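Local atomic coordinates of protein kinase (Staphylococcus aureus subsp. aureus Mu50, PDB entry 3PY9), a protein that probably senses muropeptides at the cell surface through its extracellular PASTA repeats, as part of a membrane-bound serine/threonine kinase. Residues V144-F149 with K191-G196; K164-E169 with S197-V202; N27-G32 with E56-G61. All coordinates share one frame; numbering follows the deposited sequence.

Contact 1 of 3, residues V144-F149 with K191-G196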
loop_
_atom_site.group_PDB
_atom_site.type_symbol
_atom_site.label_atom_id
_atom_site.label_comp_id
_atom_site.label_asym_id
_atom_site.label_seq_id
_atom_site.Cartn_x
_atom_site.Cartn_y
_atom_site.Cartn_z
ATOM N N VAL A 144 3.096 16.298 -1.742
ATOM C CA VAL A 144 4.236 17.128 -1.381
ATOM C C VAL A 144 4.688 17.859 -2.626
ATOM O O VAL A 144 4.762 17.262 -3.699
ATOM C CB VAL A 144 5.393 16.278 -0.843
ATOM C CG1 VAL A 144 6.605 17.164 -0.500
ATOM C CG2 VAL A 144 4.924 15.508 0.398
ATOM N N TYR A 145 4.997 19.140 -2.472
ATOM C CA TYR A 145 5.399 19.972 -3.580
ATOM C C TYR A 145 6.840 19.668 -4.005
ATOM O O TYR A 145 7.745 19.619 -3.183
ATOM C CB TYR A 145 5.230 21.443 -3.217
ATOM C CG TYR A 145 5.349 22.380 -4.398
ATOM C CD1 TYR A 145 4.225 22.770 -5.110
ATOM C CD2 TYR A 145 6.615 22.859 -4.825
ATOM C CE1 TYR A 145 4.344 23.628 -6.211
ATOM C CE2 TYR A 145 6.738 23.724 -5.911
ATOM C CZ TYR A 145 5.606 24.086 -6.613
ATOM O OH TYR A 145 5.705 24.943 -7.688
ATOM N N VAL A 146 7.030 19.445 -5.301
ATOM C CA VAL A 146 8.366 19.197 -5.865
ATOM C C VAL A 146 8.995 20.501 -6.337
ATOM O O VAL A 146 8.623 21.032 -7.384
ATOM C CB VAL A 146 8.290 18.257 -7.065
ATOM C CG1 VAL A 146 9.710 17.760 -7.451
ATOM C CG2 VAL A 146 7.344 17.097 -6.762
ATOM N N GLU A 147 9.942 21.014 -5.557
ATOM C CA GLU A 147 10.638 22.237 -5.913
ATOM C C GLU A 147 11.400 22.119 -7.243
ATOM O O GLU A 147 12.153 21.157 -7.473
ATOM C CB GLU A 147 11.574 22.703 -4.803
ATOM C CG GLU A 147 12.106 24.110 -5.101
ATOM C CD GLU A 147 13.046 24.650 -4.054
ATOM O OE1 GLU A 147 13.264 23.982 -3.019
ATOM O OE2 GLU A 147 13.537 25.770 -4.261
ATOM N N ASP A 148 11.176 23.108 -8.110
ATOM C CA ASP A 148 11.793 23.153 -9.432
ATOM C C ASP A 148 13.200 23.682 -9.289
ATOM O O ASP A 148 13.408 24.848 -8.948
ATOM C CB ASP A 148 10.971 24.055 -10.344
ATOM C CG ASP A 148 11.428 24.033 -11.794
ATOM O OD1 ASP A 148 12.549 23.549 -12.108
ATOM O OD2 ASP A 148 10.631 24.535 -12.624
ATOM N N PHE A 149 14.163 22.804 -9.530
ATOM C CA PHE A 149 15.575 23.126 -9.398
ATOM C C PHE A 149 16.293 23.197 -10.763
ATOM O O PHE A 149 17.530 23.119 -10.820
ATOM C CB PHE A 149 16.271 22.080 -8.526
ATOM C CG PHE A 149 16.093 22.283 -7.023
ATOM C CD1 PHE A 149 16.727 23.338 -6.362
ATOM C CD2 PHE A 149 15.333 21.382 -6.273
ATOM C CE1 PHE A 149 16.597 23.501 -4.970
ATOM C CE2 PHE A 149 15.189 21.536 -4.893
ATOM C CZ PHE A 149 15.816 22.601 -4.236
ATOM N N LYS A 191 5.281 21.362 -9.022
ATOM C CA LYS A 191 4.061 20.566 -8.973
ATOM C C LYS A 191 4.064 19.799 -7.655
ATOM O O LYS A 191 5.104 19.317 -7.253
ATOM C CB LYS A 191 4.181 19.519 -10.097
ATOM C CG LYS A 191 2.935 19.190 -10.851
ATOM C CD LYS A 191 3.077 17.852 -11.597
ATOM C CE LYS A 191 3.896 17.979 -12.880
ATOM N NZ LYS A 191 3.455 16.966 -13.925
ATOM N N SER A 192 2.914 19.657 -6.993
ATOM C CA SER A 192 2.815 18.674 -5.927
ATOM C C SER A 192 2.482 17.280 -6.456
ATOM O O SER A 192 1.681 17.136 -7.354
ATOM C CB SER A 192 1.843 19.106 -4.819
ATOM O OG SER A 192 0.547 19.388 -5.315
ATOM N N VAL A 193 3.138 16.262 -5.912
ATOM C CA VAL A 193 2.937 14.864 -6.311
ATOM C C VAL A 193 2.992 13.998 -5.036
ATOM O O VAL A 193 3.385 14.487 -3.976
ATOM C CB VAL A 193 4.052 14.389 -7.290
ATOM C CG1 VAL A 193 4.161 15.321 -8.535
ATOM C CG2 VAL A 193 5.380 14.359 -6.575
ATOM N N ASP A 194 2.606 12.729 -5.138
ATOM C CA ASP A 194 2.591 11.816 -3.989
ATOM C C ASP A 194 3.900 11.896 -3.221
ATOM O O ASP A 194 4.988 11.808 -3.816
ATOM C CB ASP A 194 2.416 10.359 -4.442
ATOM C CG ASP A 194 1.096 10.096 -5.124
ATOM O OD1 ASP A 194 0.166 10.917 -5.025
ATOM O OD2 ASP A 194 0.979 9.040 -5.769
ATOM N N GLU A 195 3.798 12.053 -1.910
ATOM C CA GLU A 195 4.934 11.855 -0.996
ATOM C C GLU A 195 5.731 10.604 -1.358
ATOM O O GLU A 195 5.158 9.551 -1.630
ATOM C CB GLU A 195 4.407 11.759 0.442
ATOM C CG GLU A 195 5.436 11.462 1.526
ATOM C CD GLU A 195 4.797 11.479 2.877
ATOM O OE1 GLU A 195 3.739 10.818 3.023
ATOM O OE2 GLU A 195 5.340 12.163 3.779
ATOM N N GLY A 196 7.056 10.728 -1.395
ATOM C CA GLY A 196 7.915 9.557 -1.605
ATOM C C GLY A 196 8.141 9.199 -3.056
ATOM O O GLY A 196 8.797 8.210 -3.364
#
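One face of the Tyr-145 ring lies over the backbone at Lys-191: the amide nitrogen of Lys-191 sits 3.6 Å above the ring plane, displaced toward the rim, and its closest ring atoms are CE1 and CZ. Ser-192 N approaches the same ring obliquely, near CD1. CG of the tyrosine stands anti to the backbone N (chi1 -168°), and from there the ring lies over the Lys-191 amide. Ser-192 shares this exposed side of the sheet, its CB 3.6 Å from the carbonyl oxygen of Val-144. The two strands form a small antiparallel sheet in the PASTA domain, separate from the domain's three-stranded sheet. Val-144 and Val-193 make a hydrogen-bonded pair: Val-144 N gives a nearly straight bond of 2.9 Å to Val-193 O, and Val-193 N returns one to Val-144 O from above the carbonyl plane. The next pair, Tyr-145 with Ser-192, is non-hydrogen-bonded and close, 3.7 Å between CA atoms, and here Ser-192 CA makes a CA-H...O contact with Val-144 O. Beyond it Val-146 N hydrogen-bonds to Lys-191 O. On the opposite face of the sheet, toward Phe-166, lie the valines. Val-146 CG2 meets Val-193 CG2 at 3.4 Å, tighter than usual van der Waals contact, while the same CG2 is 3.2 Å from Lys-191 O. At the far end Glu-195 CB touches one methyl of Val-144, CG2, at 3.8 Å, and the extended glutamate chain carries the carboxylate onward. Phe-166 packs against Val-144, Val-146 and Val-193, and Leu-161 of helix 154-162 also touches Val-146.

Contact 2 of 3, residues K164-E169 with S197-V202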
loop_
_atom_site.group_PDB
_atom_site.type_symbol
_atom_site.label_atom_id
_atom_site.label_comp_id
_atom_site.label_asym_id
_atom_site.label_seq_id
_atom_site.Cartn_x
_atom_site.Cartn_y
_atom_site.Cartn_z
ATOM N N LYS A 164 12.408 15.968 1.953
ATOM C CA LYS A 164 10.944 16.013 1.815
ATOM C C LYS A 164 10.419 14.612 1.521
ATOM O O LYS A 164 9.225 14.431 1.248
ATOM C CB LYS A 164 10.514 17.003 0.724
ATOM C CG LYS A 164 10.836 18.472 1.032
ATOM C CD LYS A 164 9.585 19.345 1.204
ATOM C CE LYS A 164 8.767 19.032 2.471
ATOM N NZ LYS A 164 7.425 19.763 2.515
ATOM N N GLY A 165 11.313 13.625 1.566
ATOM C CA GLY A 165 10.916 12.225 1.422
ATOM C C GLY A 165 10.968 11.621 0.035
ATOM O O GLY A 165 10.654 10.440 -0.135
ATOM N N PHE A 166 11.382 12.415 -0.953
ATOM C CA PHE A 166 11.456 11.953 -2.338
ATOM C C PHE A 166 12.624 11.028 -2.557
ATOM O O PHE A 166 13.667 11.154 -1.904
ATOM C CB PHE A 166 11.517 13.125 -3.342
ATOM C CG PHE A 166 10.262 13.983 -3.358
ATOM C CD1 PHE A 166 9.046 13.451 -3.756
ATOM C CD2 PHE A 166 10.309 15.311 -2.957
ATOM C CE1 PHE A 166 7.879 14.219 -3.730
ATOM C CE2 PHE A 166 9.159 16.108 -2.948
ATOM C CZ PHE A 166 7.945 15.557 -3.342
ATOM N N LYS A 167 12.422 10.095 -3.480
ATOM C CA LYS A 167 13.500 9.325 -4.078
ATOM C C LYS A 167 14.058 10.114 -5.286
ATOM O O LYS A 167 13.299 10.604 -6.119
ATOM C CB LYS A 167 12.987 7.938 -4.481
ATOM C CG LYS A 167 12.453 7.112 -3.291
ATOM C CD LYS A 167 11.250 6.237 -3.678
ATOM C CE LYS A 167 10.595 5.553 -2.459
ATOM N NZ LYS A 167 9.774 6.454 -1.578
ATOM N N VAL A 168 15.379 10.263 -5.352
ATOM C CA VAL A 168 16.036 11.094 -6.374
ATOM C C VAL A 168 16.893 10.223 -7.277
ATOM O O VAL A 168 17.746 9.484 -6.786
ATOM C CB VAL A 168 16.944 12.167 -5.733
ATOM C CG1 VAL A 168 17.942 12.715 -6.754
ATOM C CG2 VAL A 168 16.125 13.301 -5.106
ATOM N N GLU A 169 16.670 10.309 -8.587
ATOM C CA GLU A 169 17.521 9.628 -9.559
ATOM C C GLU A 169 18.178 10.618 -10.503
ATOM O O GLU A 169 17.650 11.702 -10.752
ATOM C CB GLU A 169 16.724 8.619 -10.372
ATOM C CG GLU A 169 16.231 7.430 -9.579
ATOM C CD GLU A 169 15.447 6.452 -10.440
ATOM O OE1 GLU A 169 15.127 6.816 -11.612
ATOM O OE2 GLU A 169 15.148 5.334 -9.937
ATOM N N SER A 197 7.581 9.996 -3.957
ATOM C CA SER A 197 7.705 9.786 -5.388
ATOM C C SER A 197 9.169 9.885 -5.816
ATOM O O SER A 197 10.001 10.463 -5.101
ATOM C CB SER A 197 6.900 10.855 -6.148
ATOM O OG SER A 197 5.511 10.681 -5.968
ATOM N N THR A 198 9.467 9.339 -6.992
ATOM C CA THR A 198 10.824 9.428 -7.573
ATOM C C THR A 198 10.930 10.670 -8.467
ATOM O O THR A 198 10.151 10.820 -9.406
ATOM C CB THR A 198 11.136 8.204 -8.426
ATOM O OG1 THR A 198 10.972 7.020 -7.633
ATOM C CG2 THR A 198 12.592 8.281 -9.002
ATOM N N ILE A 199 11.882 11.547 -8.155
ATOM C CA ILE A 199 12.219 12.704 -9.008
ATOM C C ILE A 199 13.467 12.389 -9.840
ATOM O O ILE A 199 14.499 11.984 -9.282
ATOM C CB ILE A 199 12.436 13.990 -8.170
ATOM C CG1 ILE A 199 11.395 14.089 -7.020
ATOM C CG2 ILE A 199 12.401 15.239 -9.058
ATOM C CD1 ILE A 199 9.906 14.039 -7.466
ATOM N N SER A 200 13.352 12.554 -11.164
ATOM C CA SER A 200 14.433 12.224 -12.117
ATOM C C SER A 200 15.161 13.467 -12.646
ATOM O O SER A 200 14.533 14.436 -13.075
ATOM C CB SER A 200 13.890 11.406 -13.293
ATOM O OG SER A 200 13.235 10.230 -12.845
ATOM N N PHE A 201 16.487 13.412 -12.617
ATOM C CA PHE A 201 17.345 14.553 -12.942
ATOM C C PHE A 201 18.309 14.224 -14.066
ATOM O O PHE A 201 18.875 13.134 -14.110
ATOM C CB PHE A 201 18.175 14.949 -11.718
ATOM C CG PHE A 201 17.409 15.714 -10.690
ATOM C CD1 PHE A 201 17.329 17.093 -10.762
ATOM C CD2 PHE A 201 16.782 15.054 -9.641
ATOM C CE1 PHE A 201 16.637 17.817 -9.806
ATOM C CE2 PHE A 201 16.064 15.772 -8.672
ATOM C CZ PHE A 201 15.984 17.141 -8.756
ATOM N N VAL A 202 18.481 15.167 -14.983
ATOM C CA VAL A 202 19.602 15.108 -15.913
ATOM C C VAL A 202 20.557 16.207 -15.496
ATOM O O VAL A 202 20.171 17.379 -15.396
ATOM C CB VAL A 202 19.168 15.201 -17.389
ATOM C CG1 VAL A 202 20.395 15.205 -18.318
ATOM C CG2 VAL A 202 18.214 14.040 -17.731
#
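The parallel pairing of edge strand 167-173 with central strand 198-204, in the three-stranded sheet of a PASTA domain, brings Lys-167 beside Thr-198, Val-168 beside Ile-199 and Glu-169 beside Ser-200. Four backbone bonds zigzag between them: Lys-167 N to Ser-197 O, Ile-199 N to Lys-167 O at 2.7 Å, Glu-169 N to Ile-199 O, and Phe-201 N to Glu-169 O. On the side facing helix 154-162, Ile-199 CD1 lies over the Phe-166 ring in a CH-pi contact, 4.3 Å from the centroid and 26° off the normal. CG1 of the same isoleucine touches Phe-166 CB at 3.8 Å. Ser-197 O meets this ring differently, in its plane at the edge, with CD1 3.4 Å away. Gly-165, just before, is the C-prime residue of the Schellman motif that ends the helix, and its positive phi turns the chain from helix into strand, the helix-to-sheet connection of the PASTA fold. Farther along, Val-168 CG1 comes obliquely to Phe-201 CD2 at 3.9 Å, while Glu-169 O lies in plane at the edge of that ring; Phe-154 meets Phe-201 edge-to-face. The other side of the sheet is more polar. Glu-169, extended beyond CG, lays its carboxyl carbon CD against Thr-198 CG2 at 3.7 Å, and Lys-167 crosses Thr-198 at about a right angle before its NZ hydrogen-bonds to Gly-196 O.

Contact 3 of 3, residues N27-G32 with E56-G61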
loop_
_atom_site.group_PDB
_atom_site.type_symbol
_atom_site.label_atom_id
_atom_site.label_comp_id
_atom_site.label_asym_id
_atom_site.label_seq_id
_atom_site.Cartn_x
_atom_site.Cartn_y
_atom_site.Cartn_z
ATOM N N ASN A 27 -42.400 -16.482 48.836
ATOM C CA ASN A 27 -43.508 -15.520 48.801
ATOM C C ASN A 27 -44.876 -16.121 48.450
ATOM O O ASN A 27 -45.815 -15.381 48.147
ATOM C CB ASN A 27 -43.188 -14.413 47.781
ATOM C CG ASN A 27 -42.718 -13.123 48.428
ATOM O OD1 ASN A 27 -43.507 -12.196 48.642
ATOM N ND2 ASN A 27 -41.432 -13.046 48.718
ATOM N N ASN A 28 -44.969 -17.451 48.476
ATOM C CA ASN A 28 -46.170 -18.202 48.070
ATOM C C ASN A 28 -46.637 -17.958 46.608
ATOM O O ASN A 28 -47.816 -17.725 46.350
ATOM C CB ASN A 28 -47.307 -17.974 49.080
ATOM C CG ASN A 28 -46.868 -18.205 50.519
ATOM O OD1 ASN A 28 -46.498 -19.315 50.902
ATOM N ND2 ASN A 28 -46.912 -17.145 51.322
ATOM N N LEU A 29 -45.686 -18.014 45.676
ATOM C CA LEU A 29 -45.891 -17.747 44.249
ATOM C C LEU A 29 -45.106 -18.777 43.471
ATOM O O LEU A 29 -44.140 -19.341 43.999
ATOM C CB LEU A 29 -45.357 -16.351 43.868
ATOM C CG LEU A 29 -45.889 -15.086 44.553
ATOM C CD1 LEU A 29 -45.113 -13.862 44.101
ATOM C CD2 LEU A 29 -47.380 -14.903 44.316
ATOM N N LYS A 30 -45.498 -19.009 42.213
ATOM C CA LYS A 30 -44.817 -19.982 41.359
ATOM C C LYS A 30 -43.986 -19.318 40.272
ATOM O O LYS A 30 -44.384 -18.269 39.741
ATOM C CB LYS A 30 -45.832 -20.929 40.707
ATOM C CG LYS A 30 -46.284 -22.092 41.588
ATOM C CD LYS A 30 -47.265 -21.669 42.695
ATOM C CE LYS A 30 -47.611 -22.846 43.636
ATOM N NZ LYS A 30 -48.816 -23.632 43.175
ATOM N N LEU A 31 -42.841 -19.926 39.940
ATOM C CA LEU A 31 -42.102 -19.517 38.760
ATOM C C LEU A 31 -42.970 -19.794 37.532
ATOM O O LEU A 31 -43.432 -20.907 37.330
ATOM C CB LEU A 31 -40.758 -20.248 38.652
ATOM C CG LEU A 31 -39.912 -19.946 37.411
ATOM C CD1 LEU A 31 -39.461 -18.460 37.381
ATOM C CD2 LEU A 31 -38.707 -20.885 37.313
ATOM N N GLY A 32 -43.211 -18.770 36.726
ATOM C CA GLY A 32 -44.062 -18.929 35.559
ATOM C C GLY A 32 -43.238 -19.339 34.360
ATOM O O GLY A 32 -42.276 -20.097 34.485
ATOM N N GLU A 56 -46.295 -4.976 41.554
ATOM C CA GLU A 56 -47.658 -5.155 41.024
ATOM C C GLU A 56 -48.430 -6.231 41.797
ATOM O O GLU A 56 -47.874 -7.275 42.132
ATOM C CB GLU A 56 -47.663 -5.441 39.521
ATOM C CG GLU A 56 -47.206 -4.251 38.698
ATOM C CD GLU A 56 -47.370 -4.450 37.202
ATOM O OE1 GLU A 56 -47.366 -3.423 36.487
ATOM O OE2 GLU A 56 -47.496 -5.608 36.736
ATOM N N ARG A 57 -49.702 -5.954 42.082
ATOM C CA ARG A 57 -50.548 -6.795 42.943
ATOM C C ARG A 57 -50.635 -8.237 42.434
ATOM O O ARG A 57 -50.663 -8.473 41.226
ATOM C CB ARG A 57 -51.952 -6.184 43.051
ATOM C CG ARG A 57 -52.764 -6.690 44.249
ATOM C CD ARG A 57 -54.308 -6.650 44.025
ATOM N NE ARG A 57 -54.970 -7.710 44.814
ATOM C CZ ARG A 57 -55.258 -7.659 46.125
ATOM N NH1 ARG A 57 -54.982 -6.590 46.861
ATOM N NH2 ARG A 57 -55.846 -8.697 46.706
ATOM N N VAL A 58 -50.664 -9.191 43.366
ATOM C CA VAL A 58 -50.685 -10.605 43.046
ATOM C C VAL A 58 -51.465 -11.364 44.138
ATOM O O VAL A 58 -51.624 -10.846 45.243
ATOM C CB VAL A 58 -49.223 -11.119 42.853
ATOM C CG1 VAL A 58 -48.563 -11.510 44.172
ATOM C CG2 VAL A 58 -49.172 -12.232 41.845
ATOM N N GLU A 59 -51.980 -12.558 43.830
ATOM C CA GLU A 59 -52.643 -13.401 44.844
ATOM C C GLU A 59 -51.918 -14.718 45.086
ATOM O O GLU A 59 -51.137 -15.168 44.245
ATOM C CB GLU A 59 -54.127 -13.644 44.515
ATOM C CG GLU A 59 -54.982 -12.380 44.572
ATOM C CD GLU A 59 -56.480 -12.640 44.440
ATOM O OE1 GLU A 59 -56.910 -13.825 44.550
ATOM O OE2 GLU A 59 -57.234 -11.650 44.224
ATOM N N ARG A 60 -52.176 -15.322 46.250
ATOM C CA ARG A 60 -51.464 -16.518 46.718
ATOM C C ARG A 60 -51.498 -17.583 45.636
ATOM O O ARG A 60 -52.558 -17.927 45.120
ATOM C CB ARG A 60 -52.090 -17.046 48.031
ATOM C CG ARG A 60 -51.341 -18.214 48.734
ATOM C CD ARG A 60 -51.823 -18.419 50.224
ATOM N NE ARG A 60 -51.466 -17.299 51.135
ATOM C CZ ARG A 60 -52.331 -16.413 51.653
ATOM N NH1 ARG A 60 -53.634 -16.483 51.381
ATOM N NH2 ARG A 60 -51.903 -15.447 52.452
ATOM N N GLY A 61 -50.330 -18.088 45.278
ATOM C CA GLY A 61 -50.266 -19.133 44.275
ATOM C C GLY A 61 -50.212 -18.703 42.820
ATOM O O GLY A 61 -49.980 -19.544 41.950
#
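The backbones of residues 28-30 and 58-61 run 83° apart and meet through one hydrogen bond, from Gly-61 N to Asn-28 O at 2.8 Å. It is fairly straight, with 160° at the hydrogen. Asn-28, at positive phi, is the C-prime residue of the Schellman motif that ends helix 17-26. Its CB points toward the other segment and lies 4.1 Å from Arg-60 CG, a loose apolar touch between two otherwise polar residues. Leu-29 carries the hydrophobic part. Its CD2 reaches tip to tip toward Val-58 and stops 3.6 Å from CG1; that methyl occupies the crowded position between the backbone N and the carbonyl carbon (chi1 85°). Leu-29 CD2 also lies 3.8 Å from Glu-59 O, while Phe-24, Pro-10 and Val-64 also touch the leucine. Lys-30, next in sequence and bent at chi2, brings its CD to within 3.5 Å of Gly-61 O, an aliphatic contact with the carbonyl. The contact thus joins the turn between helix 17-26 and strand 30-37 to the loop that leads into strand 63-69, the parallel neighbour of strand 30-37 in this PASTA domain. Gly-61 also has a positive phi, at which a CB would collide with the preceding carbonyl oxygen. Between these two segments one backbone hydrogen bond and a small leucine-valine contact do the joining, with the lysine and arginine contributing aliphatic carbons, next to the strand pairing of Lys-30 with Asp-62 and Val-64.

Overall arrangement
Contact 3 comes first along the chain, in the PASTA domain of residues 7-70, and contacts 1 and 2 follow together in that of residues 144-205, where their segments alternate. The centres of contacts 1 and 2 are about 9 Å apart, and the two touch: Val-146 CG1 packs on Ile-199 CD1, so the two-stranded and three-stranded sheets share one core with helix 154-162. Contact 3 is far off, its centre about 80 Å from that of contact 1 and 84 Å from that of contact 2. The first segments of contacts 2 and 3 each follow a Schellman-terminated helix and lead into the first strand of a mixed sheet of order 1-3-2, as expected of repeated modules strung along an extended extracellular region.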